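Local coordinates for aminotransferase AspB (Helicobacter pylori 26695, PDB 3EZS), which probably works as a pyridoxal 5'-phosphate-dependent transaminase of the class I and II aminotransferase family, at residues E61-A66 and A271-W276; A67-F72 and L80-L85; Y196-E201 and S230-A235; P205-E210 and V223-S228. One frame throughout, in Å; residues are numbered along the deposited sequence. Where two conformers were deposited one is given.

In the fold
Contacts 1 and 2 share helix 62-76: its first turn packs against helix 266-277, and the following residues receive the loop 80-85 that returns to strand 85-88. Contact 1 is largely buried, contact 2 only partly so, with Glu82 exposed. Contacts 3 and 4 lie nearer the middle of the chain, about 10 and 11 Å from its centre to theirs. Contact 4 is mainly apolar across its two segments and joins helix 208-214 to a strand of the large sheet. Contact 3 joins two loops by a salt bridge and a tyrosine-lysine contact. A phosphate ion touches Ser230 of contact 3 and Ser228 of contact 4. Contacts 2 and 4 meet where Phe72 and Leu80 reach Leu209.

Contact 1: residues E61-A66 and A271-W276; sequences EESLRA and ASEAAW
Leu64 puts one methyl, CD1, against three residues of 271-276: it lies 3.8 Å from each of Ser272 CB, Glu273 N and Trp276 CD1, meeting the indole obliquely. CG of Leu64 stands anti to its backbone N (chi1 176°), and CD1 leads on toward the second helix while the CA-CB bond itself runs along the interface. The indole has further partners: NE1 bonds to Ser240 OG, and the ring meets Phe71 and Phe242. These are two helices side by side, 62-76 and 266-277; their short segments run in nearly the same direction, 21° apart, with axes 9.0 Å apart at closest approach. At one margin of the pair the contact turns polar. Ser63 OG donates to Glu273 OE1 over 3.2 Å, arriving from well above the carboxylate plane, and the same oxygen is in a salt bridge with Lys270, one turn earlier. The extended Glu273 chain carries its carboxylate alongside Ser63. A water adds a second link by donating to Ser63 O at 2.7 Å and to Glu273 OE2 at 3.2 Å.

Contact 2: residues A67-F72 and L80-L85; sequences AQRGFF and LKENEL
Leu80 lays CD1 over one face of the Phe72 ring, 4.0 Å from the ring centroid and 27° off the normal, a CH-pi contact displaced toward CG of the ring, which it approaches to 3.6 Å. CG of Phe72 is roughly anti to its backbone N (chi1 -153°), while CG of Leu80 sits beside its own N, and the two side chains cross obliquely. Arg69 takes a different course: its chain bends at chi3 (-61°), which turns NE aside after CD has passed 3.6 Å from Leu80 O. Beyond the bend, CG of Glu82 lies over one guanidinium face, offset toward the rim, 3.8 Å from Arg69 NH2. Gln68 meets Leu85 at about a right angle, its OE1 3.7 Å from Leu85 CD2; that oxygen bonds to Ser87 OG and NE2 to Gly241 O. Two waters complete the join. One accepts from Arg69 NH1 and donates to Glu82 O and Leu85 O; the other links Arg69 O to Leu80 N. Helix 62-76 thus holds the loop leading into strand 85-88 by apolar packing and water bridges. Glu82 OE2, 4.3 Å from Arg69 NH2 and well out of the guanidinium plane, probably contributes only a long-range attraction.

Contact 3: residues Y196-E201 and S230-A235; sequences YSEIYE and SKRSSA. With EDO (1,2-ethanediol), chain F; PO4 (phosphate ion), chain C.
Glu198 OE2 and Arg232 NE form the salt bridge of this contact, 3.0 Å long with an N-H...O angle of 159°. The oxygen uses its anti lone pair, and the carboxylate and guanidinium planes differ by 9°, so the two groups are nearly coplanar. The side chains run side by side in the same direction; Arg232 is extended from CG to NE, whereas Glu198 bends at chi2 (-80°) to set its carboxylate at the guanidinium edge. A water donates to the same OE2 and makes a weak bond with Arg232 NH2. At the adjoining residue, Lys231, CD and CE pass the Tyr196 ring obliquely, CE approaching the phenol OH to 3.2 Å, and Ile199 CD1 packs 4.2 Å from Lys231 CB.

In the next shell, Glu198 OE1 is in a salt bridge with Arg75, Arg232 NH2 with Asp279, and Arg232 NH1 bonds to Ala275 O. Tyr196 OH meets Tyr311 OH, while Lys231 NZ bonds to Tyr55 OH of the second subunit. A type I turn from Tyr196 to Ile199 brings Tyr196 and Glu198 to the same partner loop.

Ser230 OG donates over 2.7 Å to a phosphate ion, probably from the crystallisation liquor; Ser228 OG, Arg239 and the backbone N atoms of Ser91 and Arg92 also bind it. The Ser-Leu-Ser-Lys sequence ending at Lys231, with a phosphate close by, is consistent with the cofactor site of fold-type I aminotransferases, where such a lysine carries pyridoxal phosphate and the cofactor's phosphate occupies a pocket of this kind.

Contact 4: residues P205-E210 and V223-S228; sequences PPSLLE and VLVIHS. With PO4 (phosphate ion), chain C.
Ser207 touches Val225 through its hydroxyl, OG lying 3.7 Å from CG1. CG1 of Val225 is anti to the carbonyl carbon (chi1 -65°), and this one methyl serves Ser207, Leu208 and Leu209 in turn. Ser207 is also the N-cap of helix 208-214. Its OG accepts from Leu209 N at 3.2 Å, and its own N donates to Glu210 OE2 at 2.9 Å with an N-H...O angle of 164°, from above the carboxylate plane; together they make a capping box. The hydroxyl bonds in addition to Glu194 OE1, and OE2 of that residue takes Leu208 N, so a carboxylate just beyond strand 189-193 braces the helix start.

Leu208 follows with CB 3.8 Å from Val225 CG1. CG of Leu208, anti to its backbone N, lies against Val223 CG1, and CD2 is 3.7 Å from that methyl. Leu209 reaches the same two valines from the next position: CG is 3.8 Å from Val225 CG1, and CD2 is 3.9 Å from Val223 CG1 as the Leu209 and Val223 side chains pass in opposing directions. Glu210 takes part through the cap, by accepting from Ser207 N.

Helix 208-214 is the crossover of the beta-alpha-beta unit between the parallel strands 189-193 and 223-228. It packs on the face of the large sheet carrying Val223 and Val225, with Leu208 also against helix 173-186 and Leu209 against Phe72 of helix 62-76. From the alternate positions of the strand, Leu224 and Ile226 point to the other face and meet helix 92-102, while strand 241-245 runs antiparallel beside it.

Contact 1: residues E61-A66 and A271-W276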
loop_
_atom_site.group_PDB
_atom_site.type_symbol
_atom_site.label_atom_id
_atom_site.label_comp_id
_atom_site.label_asym_id
_atom_site.label_seq_id
_atom_site.Cartn_x
_atom_site.Cartn_y
_atom_site.Cartn_z
ATOM N N GLU A 61 -7.840 11.305 -5.653
ATOM C CA GLU A 61 -8.690 12.293 -6.286
ATOM C C GLU A 61 -8.114 13.697 -6.220
ATOM O O GLU A 61 -7.514 14.082 -5.225
ATOM C CB GLU A 61 -10.086 12.267 -5.640
ATOM C CG GLU A 61 -10.871 10.986 -5.928
ATOM C CD GLU A 61 -11.073 10.784 -7.423
ATOM O OE1 GLU A 61 -11.716 11.651 -8.048
ATOM O OE2 GLU A 61 -10.594 9.766 -7.975
ATOM N N GLU A 62 -8.322 14.455 -7.294
ATOM C CA GLU A 62 -7.889 15.845 -7.377
ATOM C C GLU A 62 -8.393 16.680 -6.219
ATOM O O GLU A 62 -7.689 17.566 -5.752
ATOM C CB GLU A 62 -8.395 16.490 -8.676
ATOM C CG GLU A 62 -7.576 16.119 -9.889
ATOM C CD GLU A 62 -6.147 16.595 -9.742
ATOM O OE1 GLU A 62 -5.949 17.778 -9.370
ATOM O OE2 GLU A 62 -5.227 15.786 -9.978
ATOM N N SER A 63 -9.622 16.400 -5.775
ATOM C CA SER A 63 -10.226 17.144 -4.686
ATOM C C SER A 63 -9.463 16.917 -3.384
ATOM O O SER A 63 -9.311 17.821 -2.607
ATOM C CB SER A 63 -11.704 16.777 -4.555
ATOM O OG SER A 63 -11.886 15.388 -4.342
ATOM N N LEU A 64 -8.976 15.712 -3.158
ATOM C CA LEU A 64 -8.172 15.417 -1.959
ATOM C C LEU A 64 -6.815 16.141 -2.008
ATOM O O LEU A 64 -6.415 16.747 -1.028
ATOM C CB LEU A 64 -7.982 13.903 -1.789
ATOM C CG LEU A 64 -7.085 13.447 -0.632
ATOM C CD1 LEU A 64 -7.610 13.935 0.739
ATOM C CD2 LEU A 64 -6.930 11.925 -0.691
ATOM N N ARG A 65 -6.136 16.100 -3.156
ATOM C CA ARG A 65 -4.838 16.784 -3.307
ATOM C C ARG A 65 -4.981 18.280 -3.032
ATOM O O ARG A 65 -4.155 18.869 -2.307
ATOM C CB ARG A 65 -4.238 16.527 -4.696
ATOM C CG ARG A 65 -3.704 15.099 -4.853
ATOM C CD ARG A 65 -3.493 14.668 -6.301
ATOM N NE ARG A 65 -2.365 15.306 -6.982
ATOM C CZ ARG A 65 -2.432 16.403 -7.732
ATOM N NH1 ARG A 65 -3.577 17.052 -7.910
ATOM N NH2 ARG A 65 -1.329 16.868 -8.311
ATOM N N ALA A 66 -6.028 18.888 -3.595
ATOM C CA ALA A 66 -6.325 20.310 -3.368
ATOM C C ALA A 66 -6.596 20.601 -1.885
ATOM O O ALA A 66 -6.112 21.592 -1.362
ATOM C CB ALA A 66 -7.513 20.761 -4.238
ATOM N N ALA A 271 -13.907 11.383 3.075
ATOM C CA ALA A 271 -13.785 11.607 4.528
ATOM C C ALA A 271 -12.410 12.229 4.874
ATOM O O ALA A 271 -12.307 13.108 5.754
ATOM C CB ALA A 271 -14.028 10.306 5.316
ATOM N N SER A 272 -11.363 11.784 4.183
ATOM C CA SER A 272 -10.024 12.372 4.357
ATOM C C SER A 272 -10.058 13.825 3.942
ATOM O O SER A 272 -9.497 14.673 4.617
ATOM C CB SER A 272 -8.993 11.676 3.486
ATOM O OG SER A 272 -8.797 10.359 3.928
ATOM N N GLU A 273 -10.728 14.107 2.831
ATOM C CA GLU A 273 -10.836 15.481 2.326
ATOM C C GLU A 273 -11.559 16.388 3.328
ATOM O O GLU A 273 -11.137 17.516 3.557
ATOM C CB GLU A 273 -11.584 15.483 1.000
ATOM C CG GLU A 273 -11.708 16.851 0.356
ATOM C CD GLU A 273 -12.669 16.854 -0.812
ATOM O OE1 GLU A 273 -12.929 15.775 -1.372
ATOM O OE2 GLU A 273 -13.160 17.945 -1.175
ATOM N N ALA A 274 -12.656 15.895 3.905
ATOM C CA ALA A 274 -13.398 16.661 4.895
ATOM C C ALA A 274 -12.485 16.972 6.087
ATOM O O ALA A 274 -12.492 18.090 6.587
ATOM C CB ALA A 274 -14.668 15.906 5.330
ATOM N N ALA A 275 -11.672 15.998 6.507
ATOM C CA ALA A 275 -10.719 16.176 7.617
ATOM C C ALA A 275 -9.674 17.240 7.310
ATOM O O ALA A 275 -9.437 18.132 8.126
ATOM C CB ALA A 275 -10.026 14.826 7.992
ATOM N N TRP A 276 -9.071 17.174 6.122
ATOM C CA TRP A 276 -8.020 18.139 5.765
ATOM C C TRP A 276 -8.529 19.563 5.583
ATOM O O TRP A 276 -7.763 20.491 5.745
ATOM C CB TRP A 276 -7.246 17.719 4.509
ATOM C CG TRP A 276 -6.289 16.541 4.665
ATOM C CD1 TRP A 276 -6.433 15.297 4.132
ATOM C CD2 TRP A 276 -5.036 16.523 5.384
ATOM N NE1 TRP A 276 -5.353 14.508 4.470
ATOM C CE2 TRP A 276 -4.491 15.230 5.245
ATOM C CE3 TRP A 276 -4.339 17.468 6.151
ATOM C CZ2 TRP A 276 -3.258 14.861 5.815
ATOM C CZ3 TRP A 276 -3.112 17.087 6.739
ATOM C CH2 TRP A 276 -2.585 15.804 6.539
HETATM O O HOH W 1 -10.828 19.994 -2.012
#

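Contact 2: residues A67-F72 and L80-L85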
loop_
_atom_site.group_PDB
_atom_site.type_symbol
_atom_site.label_atom_id
_atom_site.label_comp_id
_atom_site.label_asym_id
_atom_site.label_seq_id
_atom_site.Cartn_x
_atom_site.Cartn_y
_atom_site.Cartn_z
ATOM N N ALA A 67 -7.361 19.741 -1.208
ATOM C CA ALA A 67 -7.613 19.916 0.235
ATOM C C ALA A 67 -6.305 19.824 1.017
ATOM O O ALA A 67 -6.106 20.553 1.999
ATOM C CB ALA A 67 -8.606 18.880 0.760
ATOM N N GLN A 68 -5.410 18.929 0.600
ATOM C CA GLN A 68 -4.126 18.788 1.283
ATOM C C GLN A 68 -3.239 20.019 1.055
ATOM O O GLN A 68 -2.541 20.482 1.971
ATOM C CB GLN A 68 -3.440 17.491 0.857
ATOM C CG GLN A 68 -4.161 16.230 1.380
ATOM C CD GLN A 68 -3.503 14.932 0.934
ATOM O OE1 GLN A 68 -3.020 14.831 -0.193
ATOM N NE2 GLN A 68 -3.508 13.925 1.809
ATOM N N ARG A 69 -3.257 20.543 -0.173
ATOM C CA ARG A 69 -2.518 21.760 -0.473
ATOM C C ARG A 69 -3.084 22.938 0.337
ATOM O O ARG A 69 -2.327 23.751 0.866
ATOM C CB ARG A 69 -2.532 22.078 -1.969
ATOM C CG ARG A 69 -1.809 21.040 -2.811
ATOM C CD ARG A 69 -1.430 21.564 -4.201
ATOM N NE ARG A 69 -2.590 21.954 -4.994
ATOM C CZ ARG A 69 -3.366 21.117 -5.680
ATOM N NH1 ARG A 69 -3.128 19.812 -5.693
ATOM N NH2 ARG A 69 -4.397 21.592 -6.357
ATOM N N GLY A 70 -4.407 23.029 0.429
ATOM C CA GLY A 70 -5.053 24.100 1.201
ATOM C C GLY A 70 -4.599 24.077 2.653
ATOM O O GLY A 70 -4.295 25.120 3.236
ATOM N N PHE A 71 -4.544 22.872 3.217
ATOM C CA PHE A 71 -4.010 22.663 4.565
ATOM C C PHE A 71 -2.593 23.232 4.709
ATOM O O PHE A 71 -2.303 23.969 5.663
ATOM C CB PHE A 71 -4.005 21.171 4.954
ATOM C CG PHE A 71 -3.152 20.884 6.158
ATOM C CD1 PHE A 71 -3.568 21.278 7.420
ATOM C CD2 PHE A 71 -1.917 20.285 6.021
ATOM C CE1 PHE A 71 -2.780 21.076 8.500
ATOM C CE2 PHE A 71 -1.124 20.083 7.102
ATOM C CZ PHE A 71 -1.570 20.454 8.358
ATOM N N PHE A 72 -1.717 22.905 3.763
ATOM C CA PHE A 72 -0.321 23.355 3.819
ATOM C C PHE A 72 -0.225 24.888 3.762
ATOM O O PHE A 72 0.597 25.491 4.466
ATOM C CB PHE A 72 0.529 22.699 2.733
ATOM C CG PHE A 72 1.971 22.580 3.099
ATOM C CD1 PHE A 72 2.424 21.472 3.790
ATOM C CD2 PHE A 72 2.864 23.582 2.801
ATOM C CE1 PHE A 72 3.737 21.359 4.148
ATOM C CE2 PHE A 72 4.178 23.470 3.162
ATOM C CZ PHE A 72 4.616 22.364 3.837
ATOM N N LEU A 80 1.757 25.540 -2.239
ATOM C CA LEU A 80 2.362 24.499 -3.026
ATOM C C LEU A 80 1.717 24.428 -4.394
ATOM O O LEU A 80 0.495 24.547 -4.531
ATOM C CB LEU A 80 2.233 23.149 -2.338
ATOM C CG LEU A 80 3.017 22.951 -1.033
ATOM C CD1 LEU A 80 2.541 21.675 -0.370
ATOM C CD2 LEU A 80 4.561 22.945 -1.255
ATOM N N LYS A 81 2.563 24.244 -5.408
ATOM C CA LYS A 81 2.126 24.084 -6.778
ATOM C C LYS A 81 1.578 22.660 -6.936
ATOM O O LYS A 81 1.844 21.790 -6.105
ATOM C CB LYS A 81 3.289 24.376 -7.730
ATOM C CG LYS A 81 3.753 25.830 -7.613
ATOM C CD LYS A 81 5.027 26.133 -8.352
ATOM C CE LYS A 81 5.423 27.594 -8.150
ATOM N NZ LYS A 81 5.868 27.893 -6.761
ATOM N N GLU A 82 0.815 22.430 -7.994
ATOM C CA GLU A 82 0.192 21.138 -8.220
ATOM C C GLU A 82 1.126 19.942 -8.328
ATOM O O GLU A 82 0.745 18.853 -7.941
ATOM C CB GLU A 82 -0.743 21.210 -9.440
ATOM C CG GLU A 82 -1.957 22.148 -9.214
ATOM C CD GLU A 82 -2.887 22.240 -10.427
ATOM O OE1 GLU A 82 -2.638 21.565 -11.456
ATOM O OE2 GLU A 82 -3.865 23.013 -10.354
ATOM N N ASN A 83 2.329 20.141 -8.857
ATOM C CA ASN A 83 3.307 19.054 -8.965
ATOM C C ASN A 83 4.264 19.003 -7.750
ATOM O O ASN A 83 5.252 18.254 -7.757
ATOM C CB ASN A 83 4.063 19.107 -10.317
ATOM C CG ASN A 83 4.779 20.438 -10.562
ATOM O OD1 ASN A 83 4.640 21.388 -9.792
ATOM N ND2 ASN A 83 5.543 20.508 -11.648
ATOM N N GLU A 84 3.949 19.766 -6.701
ATOM C CA GLU A 84 4.764 19.809 -5.480
ATOM C C GLU A 84 4.149 19.065 -4.281
ATOM O O GLU A 84 4.640 19.176 -3.157
ATOM C CB GLU A 84 5.103 21.265 -5.119
ATOM C CG GLU A 84 6.156 21.816 -6.046
ATOM C CD GLU A 84 6.447 23.281 -5.872
ATOM O OE1 GLU A 84 5.663 23.982 -5.195
ATOM O OE2 GLU A 84 7.465 23.725 -6.460
ATOM N N LEU A 85 3.093 18.298 -4.519
ATOM C CA LEU A 85 2.469 17.511 -3.451
ATOM C C LEU A 85 1.877 16.248 -4.039
ATOM O O LEU A 85 1.192 16.300 -5.062
ATOM C CB LEU A 85 1.418 18.329 -2.722
ATOM C CG LEU A 85 0.667 17.615 -1.591
ATOM C CD1 LEU A 85 0.337 18.592 -0.463
ATOM C CD2 LEU A 85 -0.588 16.903 -2.095
HETATM O O HOH W 2 -0.706 18.216 -5.839
HETATM O O HOH W 3 0.047 24.814 -0.099
#

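Contact 3: residues Y196-E201 and S230-A235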
loop_
_atom_site.group_PDB
_atom_site.type_symbol
_atom_site.label_atom_id
_atom_site.label_comp_id
_atom_site.label_asym_id
_atom_site.label_seq_id
_atom_site.Cartn_x
_atom_site.Cartn_y
_atom_site.Cartn_z
ATOM N N TYR A 196 4.377 14.991 13.412
ATOM C CA TYR A 196 3.995 15.615 14.689
ATOM C C TYR A 196 3.855 17.132 14.586
ATOM O O TYR A 196 3.734 17.811 15.599
ATOM C CB TYR A 196 4.997 15.227 15.800
ATOM C CG TYR A 196 4.922 13.748 16.104
ATOM C CD1 TYR A 196 3.963 13.249 16.967
ATOM C CD2 TYR A 196 5.768 12.850 15.481
ATOM C CE1 TYR A 196 3.865 11.895 17.225
ATOM C CE2 TYR A 196 5.675 11.491 15.723
ATOM C CZ TYR A 196 4.716 11.016 16.598
ATOM O OH TYR A 196 4.620 9.667 16.856
ATOM N N SER A 197 3.797 17.669 13.372
ATOM C CA SER A 197 3.757 19.118 13.215
ATOM C C SER A 197 2.477 19.770 13.744
ATOM O O SER A 197 2.466 20.964 13.984
ATOM C CB SER A 197 4.036 19.504 11.754
ATOM O OG SER A 197 3.094 18.898 10.893
ATOM N N GLU A 198 1.413 18.990 13.945
ATOM C CA GLU A 198 0.166 19.515 14.489
ATOM C C GLU A 198 -0.016 19.178 15.967
ATOM O O GLU A 198 -1.059 19.487 16.541
ATOM C CB GLU A 198 -1.028 18.979 13.683
ATOM C CG GLU A 198 -1.196 19.590 12.299
ATOM C CD GLU A 198 -1.872 20.942 12.362
ATOM O OE1 GLU A 198 -1.241 21.894 12.849
ATOM O OE2 GLU A 198 -3.050 21.049 11.942
ATOM N N ILE A 199 0.990 18.543 16.573
ATOM C CA ILE A 199 0.955 18.164 17.976
ATOM C C ILE A 199 1.948 19.085 18.650
ATOM O O ILE A 199 3.139 18.846 18.626
ATOM C CB ILE A 199 1.324 16.660 18.200
ATOM C CG1 ILE A 199 0.541 15.741 17.240
ATOM C CG2 ILE A 199 1.090 16.256 19.665
ATOM C CD1 ILE A 199 -0.986 15.998 17.237
ATOM N N TYR A 200 1.453 20.173 19.219
ATOM C CA TYR A 200 2.311 21.153 19.850
ATOM C C TYR A 200 1.514 21.911 20.906
ATOM O O TYR A 200 0.283 21.968 20.864
ATOM C CB TYR A 200 2.936 22.098 18.812
ATOM C CG TYR A 200 1.938 22.921 18.036
ATOM C CD1 TYR A 200 1.528 24.167 18.485
ATOM C CD2 TYR A 200 1.403 22.446 16.851
ATOM C CE1 TYR A 200 0.600 24.923 17.754
ATOM C CE2 TYR A 200 0.479 23.183 16.121
ATOM C CZ TYR A 200 0.087 24.408 16.572
ATOM O OH TYR A 200 -0.823 25.106 15.836
ATOM N N GLU A 201 2.241 22.511 21.837
ATOM C CA GLU A 201 1.649 23.123 23.012
ATOM C C GLU A 201 1.421 24.614 22.907
ATOM O O GLU A 201 0.366 25.100 23.289
ATOM C CB GLU A 201 2.574 22.831 24.200
ATOM C CG GLU A 201 2.099 23.320 25.543
ATOM C CD GLU A 201 3.180 23.209 26.592
ATOM O OE1 GLU A 201 4.046 22.319 26.473
ATOM O OE2 GLU A 201 3.157 24.012 27.537
ATOM N N SER A 230 -3.297 10.962 10.691
ATOM C CA SER A 230 -3.610 10.043 11.779
ATOM C C SER A 230 -3.711 10.643 13.159
ATOM O O SER A 230 -4.672 10.362 13.870
ATOM C CB SER A 230 -2.595 8.898 11.798
ATOM O OG SER A 230 -2.589 8.251 10.540
ATOM N N LYS A 231 -2.717 11.442 13.542
ATOM C CA LYS A 231 -2.677 12.033 14.900
ATOM C C LYS A 231 -3.479 13.307 14.981
ATOM O O LYS A 231 -4.238 13.525 15.934
ATOM C CB LYS A 231 -1.229 12.235 15.352
ATOM C CG LYS A 231 -0.569 10.891 15.676
ATOM C CD LYS A 231 0.920 10.947 15.509
ATOM C CE LYS A 231 1.560 9.596 15.828
ATOM N NZ LYS A 231 0.902 8.436 15.171
ATOM N N ARG A 232 -3.337 14.119 13.946
ATOM C CA ARG A 232 -4.049 15.379 13.823
ATOM C C ARG A 232 -5.556 15.251 14.002
ATOM O O ARG A 232 -6.169 16.088 14.681
ATOM C CB ARG A 232 -3.779 15.954 12.420
ATOM C CG ARG A 232 -4.482 17.228 12.105
ATOM C CD ARG A 232 -4.194 17.703 10.690
ATOM N NE ARG A 232 -4.762 19.037 10.498
ATOM C CZ ARG A 232 -5.974 19.312 10.002
ATOM N NH1 ARG A 232 -6.798 18.365 9.564
ATOM N NH2 ARG A 232 -6.353 20.572 9.929
ATOM N N SER A 233 -6.157 14.228 13.384
ATOM C CA SER A 233 -7.618 14.103 13.371
ATOM C C SER A 233 -8.183 12.873 14.052
ATOM O O SER A 233 -9.358 12.583 13.894
ATOM C CB SER A 233 -8.090 14.132 11.916
ATOM O OG SER A 233 -7.537 15.242 11.210
ATOM N N SER A 234 -7.379 12.170 14.841
ATOM C CA SER A 234 -7.814 10.912 15.492
ATOM C C SER A 234 -8.564 10.004 14.503
ATOM O O SER A 234 -9.647 9.455 14.809
ATOM C CB SER A 234 -8.677 11.184 16.723
ATOM O OG SER A 234 -7.986 11.956 17.688
ATOM N N ALA A 235 -7.966 9.870 13.321
ATOM C CA ALA A 235 -8.511 9.086 12.225
ATOM C C ALA A 235 -7.425 8.274 11.523
ATOM O O ALA A 235 -7.289 8.403 10.305
ATOM C CB ALA A 235 -9.188 10.022 11.207
HETATM C C1 EDO F . 6.425 8.246 14.465
HETATM O O1 EDO F . 5.122 8.316 13.859
HETATM C C2 EDO F . 7.470 8.791 13.474
HETATM O O2 EDO F . 7.762 10.181 13.595
HETATM P P PO4 C . 0.777 6.909 9.701
HETATM O O1 PO4 C . 0.599 8.144 8.862
HETATM O O2 PO4 C . 1.114 5.735 8.846
HETATM O O3 PO4 C . -0.497 6.602 10.404
HETATM O O4 PO4 C . 1.928 7.136 10.635
HETATM O O HOH W 4 -4.671 23.024 11.594
#

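Contact 4: residues P205-E210 and V223-S228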
loop_
_atom_site.group_PDB
_atom_site.type_symbol
_atom_site.label_atom_id
_atom_site.label_comp_id
_atom_site.label_asym_id
_atom_site.label_seq_id
_atom_site.Cartn_x
_atom_site.Cartn_y
_atom_site.Cartn_z
ATOM N N PRO A 205 5.453 24.311 15.387
ATOM C CA PRO A 205 6.796 24.055 14.856
ATOM C C PRO A 205 6.918 24.397 13.358
ATOM O O PRO A 205 5.945 24.315 12.611
ATOM C CB PRO A 205 6.962 22.554 15.056
ATOM C CG PRO A 205 5.563 22.026 14.950
ATOM C CD PRO A 205 4.735 23.053 15.677
ATOM N N PRO A 206 8.115 24.783 12.911
ATOM C CA PRO A 206 8.234 25.115 11.504
ATOM C C PRO A 206 8.416 23.905 10.587
ATOM O O PRO A 206 8.984 22.877 10.998
ATOM C CB PRO A 206 9.477 25.982 11.469
ATOM C CG PRO A 206 10.310 25.516 12.627
ATOM C CD PRO A 206 9.379 24.951 13.645
ATOM N N SER A 207 7.901 24.009 9.362
ATOM C CA SER A 207 8.153 22.976 8.350
ATOM C C SER A 207 9.513 23.238 7.715
ATOM O O SER A 207 9.954 24.368 7.621
ATOM C CB SER A 207 7.113 23.002 7.244
ATOM O OG SER A 207 7.453 22.104 6.204
ATOM N N LEU A 208 10.162 22.174 7.274
ATOM C CA LEU A 208 11.427 22.267 6.548
ATOM C C LEU A 208 11.257 23.043 5.218
ATOM O O LEU A 208 12.230 23.610 4.692
ATOM C CB LEU A 208 11.980 20.834 6.310
ATOM C CG LEU A 208 13.268 20.603 5.515
ATOM C CD1 LEU A 208 14.475 21.367 6.117
ATOM C CD2 LEU A 208 13.576 19.094 5.398
ATOM N N LEU A 209 10.046 23.055 4.650
ATOM C CA LEU A 209 9.809 23.830 3.410
ATOM C C LEU A 209 9.809 25.340 3.682
ATOM O O LEU A 209 10.088 26.153 2.765
ATOM C CB LEU A 209 8.541 23.388 2.660
ATOM C CG LEU A 209 8.440 21.924 2.190
ATOM C CD1 LEU A 209 7.317 21.762 1.149
ATOM C CD2 LEU A 209 9.756 21.421 1.605
ATOM N N GLU A 210 9.528 25.734 4.921
ATOM C CA GLU A 210 9.635 27.161 5.293
ATOM C C GLU A 210 11.113 27.593 5.283
ATOM O O GLU A 210 11.444 28.721 4.924
ATOM C CB GLU A 210 9.063 27.426 6.679
ATOM C CG GLU A 210 7.590 27.125 6.845
ATOM C CD GLU A 210 7.105 27.475 8.266
ATOM O OE1 GLU A 210 7.226 28.643 8.639
ATOM O OE2 GLU A 210 6.595 26.596 8.997
ATOM N N VAL A 223 14.677 18.554 -1.412
ATOM C CA VAL A 223 13.983 18.577 -0.114
ATOM C C VAL A 223 12.513 18.159 -0.202
ATOM O O VAL A 223 11.779 18.562 -1.124
ATOM C CB VAL A 223 14.113 19.978 0.527
ATOM C CG1 VAL A 223 13.371 20.063 1.868
ATOM C CG2 VAL A 223 15.603 20.357 0.698
ATOM N N LEU A 224 12.103 17.361 0.787
ATOM C CA LEU A 224 10.761 16.800 0.888
ATOM C C LEU A 224 10.326 16.680 2.356
ATOM O O LEU A 224 11.147 16.517 3.246
ATOM C CB LEU A 224 10.728 15.404 0.243
ATOM C CG LEU A 224 11.068 15.323 -1.259
ATOM C CD1 LEU A 224 11.831 14.087 -1.559
ATOM C CD2 LEU A 224 9.853 15.479 -2.159
ATOM N N VAL A 225 9.026 16.795 2.586
ATOM C CA VAL A 225 8.432 16.692 3.912
ATOM C C VAL A 225 7.303 15.682 3.778
ATOM O O VAL A 225 6.642 15.621 2.751
ATOM C CB VAL A 225 7.902 18.062 4.450
ATOM C CG1 VAL A 225 9.052 19.087 4.664
ATOM C CG2 VAL A 225 6.833 18.643 3.529
ATOM N N ILE A 226 7.093 14.890 4.815
ATOM C CA ILE A 226 6.090 13.832 4.828
ATOM C C ILE A 226 5.079 14.116 5.945
ATOM O O ILE A 226 5.460 14.335 7.083
ATOM C CB ILE A 226 6.780 12.450 5.006
ATOM C CG1 ILE A 226 7.609 12.132 3.761
ATOM C CG2 ILE A 226 5.737 11.329 5.278
ATOM C CD1 ILE A 226 8.365 10.796 3.800
ATOM N N HIS A 227 3.796 14.127 5.604
ATOM C CA HIS A 227 2.727 14.428 6.563
ATOM C C HIS A 227 1.723 13.296 6.637
ATOM O O HIS A 227 1.658 12.458 5.736
ATOM C CB HIS A 227 2.044 15.755 6.202
ATOM C CG HIS A 227 2.893 16.964 6.473
ATOM N ND1 HIS A 227 2.658 17.817 7.533
ATOM C CD2 HIS A 227 3.990 17.451 5.835
ATOM C CE1 HIS A 227 3.556 18.788 7.525
ATOM N NE2 HIS A 227 4.380 18.592 6.507
ATOM N N SER A 228 0.974 13.267 7.739
ATOM C CA SER A 228 -0.062 12.269 7.986
ATOM C C SER A 228 -1.226 12.903 8.723
ATOM O O SER A 228 -1.029 13.811 9.495
ATOM C CB SER A 228 0.477 11.150 8.860
ATOM O OG SER A 228 -0.560 10.248 9.225
HETATM P P PO4 C . 0.777 6.909 9.701
HETATM O O1 PO4 C . 0.599 8.144 8.862
HETATM O O2 PO4 C . 1.114 5.735 8.846
HETATM O O3 PO4 C . -0.497 6.602 10.404
HETATM O O4 PO4 C . 1.928 7.136 10.635
#